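Local coordinates for putative pyridoxamine 5-phosphate-dependent dehydrase, Wbdk (Escherichia coli O55:H7, PDB 2GMU), which catalyses the removal of the C3'-hydroxyl group from GDP-4-keto-6-deoxy-D-mannose, a transamination-deoxygenation step in L-colitose biosynthesis for the O-antigen, at residues A[86-91]-A[107-112]; A[132-137]-A[158-163]; A[189-194]-A[302-307]. All coordinates share one frame; numbering follows the deposited sequence.

All three interactions are buried, and all reach the bound cofactor-glutamate adduct, yet each uses a different chemistry. Interaction 2 is regular parallel sheet in the large mixed sheet, with backbone bonds, a polar side-chain network and an aspartate at the pyridine nitrogen. Interaction 1 lies where the neighbouring parallel strands 82-86 and 103-107 end, so one weak backbone bond and a few aliphatic contacts remain; Pro86 and Ser89 pack on Val135 of interaction 2. Interaction 3 leaves that sheet altogether, joining the active-site loop to the start of a separate antiparallel sheet through aromatic rings and one hydrogen bond from His191 to a backbone carbonyl. It meets interaction 2 where Cys163 and His190 touch.

Interaction 1 of 3, residues A[86-91]-A[107-112]; sequences PAVSWS and VDIDIN. With PDG (N-({3-hydroxy-2-methyl-5-[(phosphonooxy)methyl]pyridin-4-yl}methyl)-D-glutamic acid), chain D.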
loop_
_atom_site.group_PDB
_atom_site.type_symbol
_atom_site.label_atom_id
_atom_site.label_comp_id
_atom_site.label_asym_id
_atom_site.label_seq_id
_atom_site.Cartn_x
_atom_site.Cartn_y
_atom_site.Cartn_z
ATOM N N PRO A 86 -6.856 21.531 -6.992
ATOM C CA PRO A 86 -6.786 22.044 -8.343
ATOM C C PRO A 86 -7.326 20.966 -9.272
ATOM O O PRO A 86 -7.412 19.801 -8.876
ATOM C CB PRO A 86 -5.305 22.201 -8.646
ATOM C CG PRO A 86 -4.560 21.336 -7.637
ATOM C CD PRO A 86 -5.522 21.116 -6.482
ATOM N N ALA A 87 -7.662 21.337 -10.512
ATOM C CA ALA A 87 -8.220 20.407 -11.491
ATOM C C ALA A 87 -7.205 19.532 -12.227
ATOM O O ALA A 87 -7.555 18.596 -12.936
ATOM C CB ALA A 87 -9.126 21.147 -12.468
ATOM N N VAL A 88 -5.931 19.841 -12.072
ATOM C CA VAL A 88 -4.916 19.059 -12.734
ATOM C C VAL A 88 -3.953 18.483 -11.720
ATOM O O VAL A 88 -3.403 19.217 -10.895
ATOM C CB VAL A 88 -4.204 19.867 -13.808
ATOM C CG1 VAL A 88 -3.158 19.001 -14.491
ATOM C CG2 VAL A 88 -5.244 20.353 -14.812
ATOM N N SER A 89 -3.812 17.158 -11.787
ATOM C CA SER A 89 -2.933 16.406 -10.910
ATOM C C SER A 89 -3.066 14.899 -11.139
ATOM O O SER A 89 -3.934 14.418 -11.867
ATOM C CB SER A 89 -3.158 16.782 -9.441
ATOM O OG SER A 89 -2.322 15.993 -8.615
ATOM N N TRP A 90 -2.217 14.132 -10.480
ATOM C CA TRP A 90 -2.287 12.691 -10.586
ATOM C C TRP A 90 -3.561 12.162 -9.890
ATOM O O TRP A 90 -4.107 12.782 -8.981
ATOM C CB TRP A 90 -0.985 12.013 -10.115
ATOM C CG TRP A 90 -0.977 10.537 -10.389
ATOM C CD1 TRP A 90 -1.036 9.537 -9.467
ATOM C CD2 TRP A 90 -0.903 9.905 -11.671
ATOM N NE1 TRP A 90 -0.996 8.313 -10.090
ATOM C CE2 TRP A 90 -0.933 8.505 -11.448
ATOM C CE3 TRP A 90 -0.820 10.385 -12.981
ATOM C CZ2 TRP A 90 -0.912 7.589 -12.506
ATOM C CZ3 TRP A 90 -0.777 9.477 -14.024
ATOM C CH2 TRP A 90 -0.825 8.096 -13.790
ATOM N N SER A 91 -4.055 11.016 -10.333
ATOM C CA SER A 91 -5.277 10.463 -9.757
ATOM C C SER A 91 -5.221 10.143 -8.275
ATOM O O SER A 91 -6.244 10.207 -7.587
ATOM C CB SER A 91 -5.802 9.270 -10.520
ATOM O OG SER A 91 -4.894 8.198 -10.354
ATOM N N VAL A 107 -10.785 23.506 -8.070
ATOM C CA VAL A 107 -10.502 24.871 -8.468
ATOM C C VAL A 107 -9.631 24.832 -9.736
ATOM O O VAL A 107 -8.726 23.997 -9.820
ATOM C CB VAL A 107 -9.851 25.625 -7.301
ATOM C CG1 VAL A 107 -9.433 27.039 -7.694
ATOM C CG2 VAL A 107 -10.814 25.681 -6.117
ATOM N N ASP A 108 -9.925 25.704 -10.726
ATOM C CA ASP A 108 -9.186 25.777 -11.993
ATOM C C ASP A 108 -7.702 26.112 -11.786
ATOM O O ASP A 108 -7.282 26.594 -10.731
ATOM C CB ASP A 108 -9.836 26.769 -12.991
ATOM C CG ASP A 108 -9.545 26.541 -14.454
ATOM O OD1 ASP A 108 -9.939 27.295 -15.331
ATOM O OD2 ASP A 108 -8.846 25.458 -14.699
ATOM N N ILE A 109 -6.889 25.848 -12.801
ATOM C CA ILE A 109 -5.481 26.158 -12.689
ATOM C C ILE A 109 -5.190 27.428 -13.457
ATOM O O ILE A 109 -6.002 27.872 -14.260
ATOM C CB ILE A 109 -4.624 25.073 -13.323
ATOM C CG1 ILE A 109 -5.058 24.941 -14.780
ATOM C CG2 ILE A 109 -4.795 23.746 -12.600
ATOM C CD1 ILE A 109 -3.909 24.645 -15.730
ATOM N N ASP A 110 -4.009 27.973 -13.210
ATOM C CA ASP A 110 -3.527 29.132 -13.915
ATOM C C ASP A 110 -2.844 28.572 -15.156
ATOM O O ASP A 110 -2.006 27.667 -15.068
ATOM C CB ASP A 110 -2.550 29.952 -13.059
ATOM C CG ASP A 110 -1.756 30.947 -13.873
ATOM O OD1 ASP A 110 -0.931 30.629 -14.711
ATOM O OD2 ASP A 110 -2.060 32.192 -13.600
ATOM N N ILE A 111 -3.240 29.068 -16.319
ATOM C CA ILE A 111 -2.683 28.556 -17.543
ATOM C C ILE A 111 -1.190 28.781 -17.722
ATOM O O ILE A 111 -0.554 28.104 -18.531
ATOM C CB ILE A 111 -3.506 28.930 -18.762
ATOM C CG1 ILE A 111 -3.272 27.933 -19.895
ATOM C CG2 ILE A 111 -3.082 30.313 -19.221
ATOM C CD1 ILE A 111 -4.226 26.742 -19.902
ATOM N N ASN A 112 -0.620 29.713 -16.968
ATOM C CA ASN A 112 0.807 29.975 -17.074
ATOM C C ASN A 112 1.689 29.109 -16.178
ATOM O O ASN A 112 2.631 28.464 -16.646
ATOM C CB ASN A 112 1.107 31.468 -16.915
ATOM C CG ASN A 112 0.395 32.250 -17.997
ATOM O OD1 ASN A 112 0.701 32.106 -19.195
ATOM N ND2 ASN A 112 -0.580 33.047 -17.582
HETATM N N1 PDG D . 0.799 12.565 -6.888
HETATM C C2 PDG D . 1.203 13.216 -7.966
HETATM C C2A PDG D . 0.832 14.663 -8.171
HETATM C C3 PDG D . 1.968 12.568 -8.915
HETATM O O3 PDG D . 2.412 13.192 -10.029
HETATM C C4 PDG D . 2.298 11.244 -8.705
HETATM C C4A PDG D . 3.177 10.540 -9.765
HETATM C C5 PDG D . 1.833 10.539 -7.579
HETATM C C6 PDG D . 1.116 11.287 -6.663
HETATM C C5A PDG D . 2.312 9.255 -7.382
HETATM O OP4 PDG D . 3.428 8.756 -6.802
HETATM P P PDG D . 3.597 7.187 -7.062
HETATM O OP1 PDG D . 3.649 6.936 -8.521
HETATM O OP2 PDG D . 4.999 6.787 -6.360
HETATM O OP3 PDG D . 2.399 6.317 -6.398
HETATM N NA PDG D . 2.352 9.794 -10.672
HETATM C CAA PDG D . 2.930 8.800 -11.441
HETATM C CBA PDG D . 2.121 7.953 -12.442
HETATM C CGA PDG D . 3.097 7.004 -13.170
HETATM C CDA PDG D . 3.207 5.646 -12.435
HETATM O OE1 PDG D . 3.113 5.568 -11.153
HETATM O OE2 PDG D . 3.405 4.580 -13.116
HETATM C CA PDG D . 4.425 8.523 -11.294
HETATM O OA PDG D . 5.258 9.092 -12.094
HETATM O OXT PDG D . 4.818 7.717 -10.377
#
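At the C-terminal ends of two parallel strands of the large sheet of this aminotransferase-family fold, where active-site loops of parallel sheets commonly leave their strands, Pro86 and Val107 form the last parallel bridge between strands 82-86 and 103-107. The two chains then part. Val107 O receives a weak hydrogen bond from Ala87 N at 2.9 Å, bent to 121° at the hydrogen, and is also approached by the CA of Pro86, 3.1 Å away. One carbonyl thus serves both residues at the point of divergence.

Beyond it the contact is aliphatic. Ile109 turns back toward the first loop, its CG2 beside the backbone N and anti to the carbonyl carbon, which carries this methyl to Val88 CG2 at 4.1 Å; the two side chains cross at a slant. The same CG2 lies 4.3 Å from Pro86 CB. Asp108 bonds within its own loop: its OD2 accepts from Ile109 N at 2.8 Å, the donor standing above the carboxylate plane, and both carboxylate oxygens also take backbone N-H groups at the start of helix 359-367, from Asn360 and Ala361. Ala87 and Val88 pack on that helix too.

Past Val88 the first loop runs on to the cofactor. Trp90, its CG anti to the backbone N (chi1 -172°), sets CB against the pyridine ring and one indole face against NA and CBA of the adduct, while Ser91 OG lies over the opposite face, offset toward the rim. His217 and Phe244 of the second subunit meet the same indole. At its six-membered part, CZ2 of Trp90 stands 3.1 Å from CBA of the glutamate moiety.

Interaction 2 of 3, residues A[132-137]-A[158-163]; sequences ILTVNL and LLEDNC. With PDG (N-({3-hydroxy-2-methyl-5-[(phosphonooxy)methyl]pyridin-4-yl}methyl)-D-glutamic acid), chain D.
Leu158 opens the pairing with its CD1 against Thr134 CG2, 3.9 Å away, on the sheet face that Ile132 shares. Leu159 N donates to Ile132 O, and the carbonyl oxygen of Leu159 is gripped twice by one residue, by Thr134 N and by Thr134 OG1 at 2.9 Å. The hydroxyl can do this because chi1 of 63° places OG1 between the backbone N and the carbonyl carbon. On the other face, Leu133 CD1 presses tightly on Leu159 CB, at 3.4 Å.

Glu160 lies alongside Thr134, both pointing the same way. Its OE1 accepts from Asn136 ND2 at 3.1 Å through the anti lone pair, with amide and carboxylate planes 82° apart; the backbone N of Gly176 also binds OE1, and that of Gly179 binds OE2. The pairing closes the beta-alpha-beta unit of strand 129-135, helix 144-151 and strand 157-161, whose helix packs on Thr134 and Glu160.

Asp161 sits beside Val135 on the opposite face from Glu160; its N donates to Thr134 O and its O accepts from Asn136 N. Its OD2 reaches the pyridine N1 of the adduct at 2.8 Å, the aspartate position that in aminotransferases of this fold is thought to favour a protonated ring nitrogen. Thr93 and Asn62 bind OD2 as well, while OD1 accepts from Cys163 N in an Asx turn. A water bridges Asp161 O to Asn136 O. Asn162 OD1 accepts from Asn136 ND2 at 3.0 Å, the same nitrogen that serves Glu160; OD1 of Asn136 accepts from Asn142 ND2. Cys163 CB lies 3.7 Å from N1 of the adduct.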
loop_
_atom_site.group_PDB
_atom_site.type_symbol
_atom_site.label_atom_id
_atom_site.label_comp_id
_atom_site.label_asym_id
_atom_site.label_seq_id
_atom_site.Cartn_x
_atom_site.Cartn_y
_atom_site.Cartn_z
ATOM N N ILE A 132 -6.831 22.930 2.161
ATOM C CA ILE A 132 -6.386 23.181 0.821
ATOM C C ILE A 132 -5.262 22.219 0.480
ATOM O O ILE A 132 -4.173 22.214 1.068
ATOM C CB ILE A 132 -5.933 24.621 0.646
ATOM C CG1 ILE A 132 -7.075 25.556 1.014
ATOM C CG2 ILE A 132 -5.480 24.848 -0.798
ATOM C CD1 ILE A 132 -6.615 26.974 1.306
ATOM N N LEU A 133 -5.538 21.364 -0.476
ATOM C CA LEU A 133 -4.508 20.439 -0.849
ATOM C C LEU A 133 -3.869 20.931 -2.124
ATOM O O LEU A 133 -4.454 20.824 -3.199
ATOM C CB LEU A 133 -5.035 19.004 -0.995
ATOM C CG LEU A 133 -3.996 18.039 -1.573
ATOM C CD1 LEU A 133 -2.756 18.013 -0.685
ATOM C CD2 LEU A 133 -4.597 16.642 -1.681
ATOM N N THR A 134 -2.684 21.506 -1.972
ATOM C CA THR A 134 -1.972 22.027 -3.119
ATOM C C THR A 134 -1.108 20.955 -3.735
ATOM O O THR A 134 -0.760 19.967 -3.094
ATOM C CB THR A 134 -1.094 23.257 -2.814
ATOM O OG1 THR A 134 -0.071 22.927 -1.895
ATOM C CG2 THR A 134 -1.949 24.385 -2.273
ATOM N N VAL A 135 -0.778 21.200 -4.993
ATOM C CA VAL A 135 0.050 20.341 -5.788
ATOM C C VAL A 135 1.080 21.188 -6.493
ATOM O O VAL A 135 0.744 22.200 -7.108
ATOM C CB VAL A 135 -0.764 19.577 -6.827
ATOM C CG1 VAL A 135 0.168 18.666 -7.621
ATOM C CG2 VAL A 135 -1.847 18.747 -6.150
ATOM N N ASN A 136 2.342 20.784 -6.395
ATOM C CA ASN A 136 3.396 21.516 -7.071
ATOM C C ASN A 136 3.660 20.803 -8.388
ATOM O O ASN A 136 4.342 19.772 -8.440
ATOM C CB ASN A 136 4.652 21.612 -6.207
ATOM C CG ASN A 136 4.337 22.348 -4.938
ATOM O OD1 ASN A 136 3.800 23.458 -4.981
ATOM N ND2 ASN A 136 4.659 21.738 -3.809
ATOM N N LEU A 137 3.066 21.352 -9.449
ATOM C CA LEU A 137 3.135 20.754 -10.764
ATOM C C LEU A 137 4.423 20.841 -11.557
ATOM O O LEU A 137 4.945 21.926 -11.789
ATOM C CB LEU A 137 1.945 21.171 -11.626
ATOM C CG LEU A 137 1.350 20.032 -12.440
ATOM C CD1 LEU A 137 0.481 19.173 -11.543
ATOM C CD2 LEU A 137 0.505 20.590 -13.581
ATOM N N LEU A 158 -3.305 23.516 5.389
ATOM C CA LEU A 158 -2.581 23.550 4.136
ATOM C C LEU A 158 -1.803 22.256 3.953
ATOM O O LEU A 158 -1.008 21.861 4.806
ATOM C CB LEU A 158 -1.601 24.726 4.041
ATOM C CG LEU A 158 -0.771 24.658 2.759
ATOM C CD1 LEU A 158 -1.638 25.057 1.569
ATOM C CD2 LEU A 158 0.442 25.580 2.847
ATOM N N LEU A 159 -2.038 21.609 2.824
ATOM C CA LEU A 159 -1.346 20.380 2.509
ATOM C C LEU A 159 -0.665 20.496 1.155
ATOM O O LEU A 159 -1.059 21.307 0.304
ATOM C CB LEU A 159 -2.305 19.173 2.522
ATOM C CG LEU A 159 -2.988 18.973 3.875
ATOM C CD1 LEU A 159 -4.055 17.895 3.766
ATOM C CD2 LEU A 159 -1.973 18.552 4.937
ATOM N N GLU A 160 0.358 19.661 0.965
ATOM C CA GLU A 160 1.076 19.649 -0.295
ATOM C C GLU A 160 1.330 18.257 -0.854
ATOM O O GLU A 160 1.777 17.347 -0.149
ATOM C CB GLU A 160 2.482 20.281 -0.193
ATOM C CG GLU A 160 2.573 21.736 0.276
ATOM C CD GLU A 160 4.001 22.190 0.239
ATOM O OE1 GLU A 160 4.615 22.363 -0.798
ATOM O OE2 GLU A 160 4.520 22.341 1.429
ATOM N N ASP A 161 1.083 18.121 -2.149
ATOM C CA ASP A 161 1.419 16.912 -2.865
ATOM C C ASP A 161 2.653 17.352 -3.638
ATOM O O ASP A 161 2.550 18.074 -4.644
ATOM C CB ASP A 161 0.342 16.404 -3.840
ATOM C CG ASP A 161 0.798 15.189 -4.602
ATOM O OD1 ASP A 161 1.983 14.916 -4.789
ATOM O OD2 ASP A 161 -0.210 14.473 -5.061
ATOM N N ASN A 162 3.815 16.977 -3.117
ATOM C CA ASN A 162 5.065 17.371 -3.737
ATOM C C ASN A 162 5.730 16.255 -4.525
ATOM O O ASN A 162 6.943 16.264 -4.702
ATOM C CB ASN A 162 6.045 17.950 -2.700
ATOM C CG ASN A 162 7.123 18.813 -3.317
ATOM O OD1 ASN A 162 6.835 19.713 -4.108
ATOM N ND2 ASN A 162 8.364 18.525 -2.964
ATOM N N CYS A 163 4.927 15.321 -5.021
ATOM C CA CYS A 163 5.407 14.190 -5.795
ATOM C C CYS A 163 6.134 14.510 -7.094
ATOM O O CYS A 163 6.873 13.676 -7.596
ATOM C CB CYS A 163 4.332 13.105 -5.995
ATOM S SG CYS A 163 3.954 12.322 -4.402
HETATM N N1 PDG D . 0.799 12.565 -6.888
HETATM C C2 PDG D . 1.203 13.216 -7.966
HETATM C C2A PDG D . 0.832 14.663 -8.171
HETATM C C3 PDG D . 1.968 12.568 -8.915
HETATM O O3 PDG D . 2.412 13.192 -10.029
HETATM C C4 PDG D . 2.298 11.244 -8.705
HETATM C C4A PDG D . 3.177 10.540 -9.765
HETATM C C5 PDG D . 1.833 10.539 -7.579
HETATM C C6 PDG D . 1.116 11.287 -6.663
HETATM C C5A PDG D . 2.312 9.255 -7.382
HETATM O OP4 PDG D . 3.428 8.756 -6.802
HETATM P P PDG D . 3.597 7.187 -7.062
HETATM O OP1 PDG D . 3.649 6.936 -8.521
HETATM O OP2 PDG D . 4.999 6.787 -6.360
HETATM O OP3 PDG D . 2.399 6.317 -6.398
HETATM N NA PDG D . 2.352 9.794 -10.672
HETATM C CAA PDG D . 2.930 8.800 -11.441
HETATM C CBA PDG D . 2.121 7.953 -12.442
HETATM C CGA PDG D . 3.097 7.004 -13.170
HETATM C CDA PDG D . 3.207 5.646 -12.435
HETATM O OE1 PDG D . 3.113 5.568 -11.153
HETATM O OE2 PDG D . 3.405 4.580 -13.116
HETATM C CA PDG D . 4.425 8.523 -11.294
HETATM O OA PDG D . 5.258 9.092 -12.094
HETATM O OXT PDG D . 4.818 7.717 -10.377
HETATM O O HOH W 1 3.785 17.447 -7.144
#

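Interaction 3 of 3, residues A[189-194]-A[302-307]; sequences SHHIAT and SWFGFS. With PDG (N-({3-hydroxy-2-methyl-5-[(phosphonooxy)methyl]pyridin-4-yl}methyl)-D-glutamic acid), chain D.
The imidazole of His190 has the Phe304 ring over one face and the bound adduct at its edge. Phe304 comes edge-on, its CE1 4.0 Å from ND1 of His190, in an edge-to-face pair with planes 70° apart and centroids separated by 5.4 Å. At the imidazole rim, NE2 of His190 donates to the adduct carboxylate oxygen OA at 2.8 Å, fairly straight at 161°. His190 is the probable proton donor and acceptor of the reaction.

His191 has Ser302 O at its own edge: NE2 donates to it at 3.0 Å, with the oxygen lying in the imidazole plane although the N-H arrives from above the carbonyl plane. Its CE1 meets the edge of Phe304 at CD1, 3.8 Å away, the two rings being obliquely inclined. Phe304 reaches both histidines because its CG is anti to the backbone N (chi1 -176°), which carries CE1 over the His190 face and CD1 to His191 CE1; its CZ also nears Ser189 O. Ser302 OG is bonded to Met166 O.

The three rings form an aromatic cluster joining the loop between strands 181-185 and 198-202 to the approach of strand 305-310. Helix 255-286 packs on His191 and Trp303, and strand 368-372, the neighbour of 305-310 in the small antiparallel sheet, touches Phe304 through Phe370.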
loop_
_atom_site.group_PDB
_atom_site.type_symbol
_atom_site.label_atom_id
_atom_site.label_comp_id
_atom_site.label_asym_id
_atom_site.label_seq_id
_atom_site.Cartn_x
_atom_site.Cartn_y
_atom_site.Cartn_z
ATOM N N SER A 189 12.061 7.293 -12.542
ATOM C CA SER A 189 12.056 8.526 -13.291
ATOM C C SER A 189 11.526 9.763 -12.596
ATOM O O SER A 189 10.937 10.636 -13.220
ATOM C CB SER A 189 11.503 8.382 -14.693
ATOM O OG SER A 189 12.560 8.651 -15.587
ATOM N N HIS A 190 11.744 9.842 -11.303
ATOM C CA HIS A 190 11.370 11.026 -10.575
ATOM C C HIS A 190 12.682 11.769 -10.372
ATOM O O HIS A 190 13.648 11.477 -11.076
ATOM C CB HIS A 190 10.679 10.657 -9.254
ATOM C CG HIS A 190 9.241 10.478 -9.561
ATOM N ND1 HIS A 190 8.267 11.294 -8.999
ATOM C CD2 HIS A 190 8.640 9.617 -10.426
ATOM C CE1 HIS A 190 7.101 10.899 -9.501
ATOM N NE2 HIS A 190 7.295 9.894 -10.359
ATOM N N HIS A 191 12.758 12.692 -9.424
ATOM C CA HIS A 191 14.030 13.368 -9.196
ATOM C C HIS A 191 15.061 12.345 -8.699
ATOM O O HIS A 191 16.231 12.382 -9.073
ATOM C CB HIS A 191 13.872 14.593 -8.282
ATOM C CG HIS A 191 13.147 15.693 -8.995
ATOM N ND1 HIS A 191 11.758 15.754 -9.044
ATOM C CD2 HIS A 191 13.641 16.748 -9.696
ATOM C CE1 HIS A 191 11.441 16.826 -9.754
ATOM N NE2 HIS A 191 12.548 17.442 -10.159
ATOM N N ILE A 192 14.583 11.413 -7.863
ATOM C CA ILE A 192 15.314 10.267 -7.316
ATOM C C ILE A 192 14.410 9.046 -7.515
ATOM O O ILE A 192 13.191 9.178 -7.736
ATOM C CB ILE A 192 15.804 10.385 -5.865
ATOM C CG1 ILE A 192 14.633 10.285 -4.884
ATOM C CG2 ILE A 192 16.541 11.703 -5.673
ATOM C CD1 ILE A 192 15.044 10.246 -3.412
ATOM N N ALA A 193 14.980 7.846 -7.474
ATOM C CA ALA A 193 14.164 6.659 -7.688
ATOM C C ALA A 193 14.651 5.480 -6.873
ATOM O O ALA A 193 15.838 5.160 -6.915
ATOM C CB ALA A 193 14.104 6.310 -9.174
ATOM N N THR A 194 13.730 4.838 -6.152
ATOM C CA THR A 194 14.062 3.696 -5.303
ATOM C C THR A 194 13.256 2.465 -5.685
ATOM O O THR A 194 12.956 1.603 -4.847
ATOM C CB THR A 194 13.796 4.077 -3.836
ATOM O OG1 THR A 194 12.426 4.409 -3.695
ATOM C CG2 THR A 194 14.641 5.295 -3.476
ATOM N N SER A 302 11.998 22.818 -9.943
ATOM C CA SER A 302 12.897 21.681 -10.058
ATOM C C SER A 302 12.744 20.990 -11.439
ATOM O O SER A 302 13.279 19.915 -11.738
ATOM C CB SER A 302 12.893 20.746 -8.852
ATOM O OG SER A 302 11.637 20.110 -8.697
ATOM N N TRP A 303 11.994 21.652 -12.315
ATOM C CA TRP A 303 11.792 21.208 -13.681
ATOM C C TRP A 303 11.687 19.711 -13.907
ATOM O O TRP A 303 12.536 19.070 -14.539
ATOM C CB TRP A 303 12.853 21.848 -14.605
ATOM C CG TRP A 303 12.817 23.345 -14.512
ATOM C CD1 TRP A 303 13.596 24.145 -13.727
ATOM C CD2 TRP A 303 11.913 24.213 -15.213
ATOM N NE1 TRP A 303 13.253 25.460 -13.902
ATOM C CE2 TRP A 303 12.218 25.535 -14.812
ATOM C CE3 TRP A 303 10.879 23.994 -16.137
ATOM C CZ2 TRP A 303 11.497 26.628 -15.317
ATOM C CZ3 TRP A 303 10.173 25.079 -16.630
ATOM C CH2 TRP A 303 10.478 26.385 -16.226
ATOM N N PHE A 304 10.600 19.157 -13.417
ATOM C CA PHE A 304 10.321 17.752 -13.598
ATOM C C PHE A 304 10.347 17.408 -15.094
ATOM O O PHE A 304 10.886 16.400 -15.554
ATOM C CB PHE A 304 8.938 17.455 -13.002
ATOM C CG PHE A 304 8.612 15.991 -13.075
ATOM C CD1 PHE A 304 9.014 15.120 -12.066
ATOM C CD2 PHE A 304 7.921 15.470 -14.168
ATOM C CE1 PHE A 304 8.726 13.757 -12.129
ATOM C CE2 PHE A 304 7.627 14.110 -14.252
ATOM C CZ PHE A 304 8.030 13.255 -13.227
ATOM N N GLY A 305 9.739 18.268 -15.889
ATOM C CA GLY A 305 9.705 18.043 -17.319
ATOM C C GLY A 305 9.321 19.341 -18.006
ATOM O O GLY A 305 9.135 20.352 -17.334
ATOM N N PHE A 306 9.222 19.298 -19.329
ATOM C CA PHE A 306 8.886 20.469 -20.123
ATOM C C PHE A 306 7.509 20.434 -20.748
ATOM O O PHE A 306 7.259 19.652 -21.670
ATOM C CB PHE A 306 9.931 20.792 -21.206
ATOM C CG PHE A 306 11.341 20.918 -20.685
ATOM C CD1 PHE A 306 12.366 20.124 -21.203
ATOM C CD2 PHE A 306 11.648 21.835 -19.680
ATOM C CE1 PHE A 306 13.675 20.233 -20.727
ATOM C CE2 PHE A 306 12.951 21.963 -19.198
ATOM C CZ PHE A 306 13.965 21.163 -19.728
ATOM N N SER A 307 6.651 21.337 -20.247
ATOM C CA SER A 307 5.277 21.507 -20.700
ATOM C C SER A 307 5.142 22.513 -21.849
ATOM O O SER A 307 5.905 23.477 -21.980
ATOM C CB SER A 307 4.382 21.959 -19.554
ATOM O OG SER A 307 4.807 23.250 -19.125
HETATM N N1 PDG D . 0.799 12.565 -6.888
HETATM C C2 PDG D . 1.203 13.216 -7.966
HETATM C C2A PDG D . 0.832 14.663 -8.171
HETATM C C3 PDG D . 1.968 12.568 -8.915
HETATM O O3 PDG D . 2.412 13.192 -10.029
HETATM C C4 PDG D . 2.298 11.244 -8.705
HETATM C C4A PDG D . 3.177 10.540 -9.765
HETATM C C5 PDG D . 1.833 10.539 -7.579
HETATM C C6 PDG D . 1.116 11.287 -6.663
HETATM C C5A PDG D . 2.312 9.255 -7.382
HETATM O OP4 PDG D . 3.428 8.756 -6.802
HETATM P P PDG D . 3.597 7.187 -7.062
HETATM O OP1 PDG D . 3.649 6.936 -8.521
HETATM O OP2 PDG D . 4.999 6.787 -6.360
HETATM O OP3 PDG D . 2.399 6.317 -6.398
HETATM N NA PDG D . 2.352 9.794 -10.672
HETATM C CAA PDG D . 2.930 8.800 -11.441
HETATM C CBA PDG D . 2.121 7.953 -12.442
HETATM C CGA PDG D . 3.097 7.004 -13.170
HETATM C CDA PDG D . 3.207 5.646 -12.435
HETATM O OE1 PDG D . 3.113 5.568 -11.153
HETATM O OE2 PDG D . 3.405 4.580 -13.116
HETATM C CA PDG D . 4.425 8.523 -11.294
HETATM O OA PDG D . 5.258 9.092 -12.094
HETATM O OXT PDG D . 4.818 7.717 -10.377
#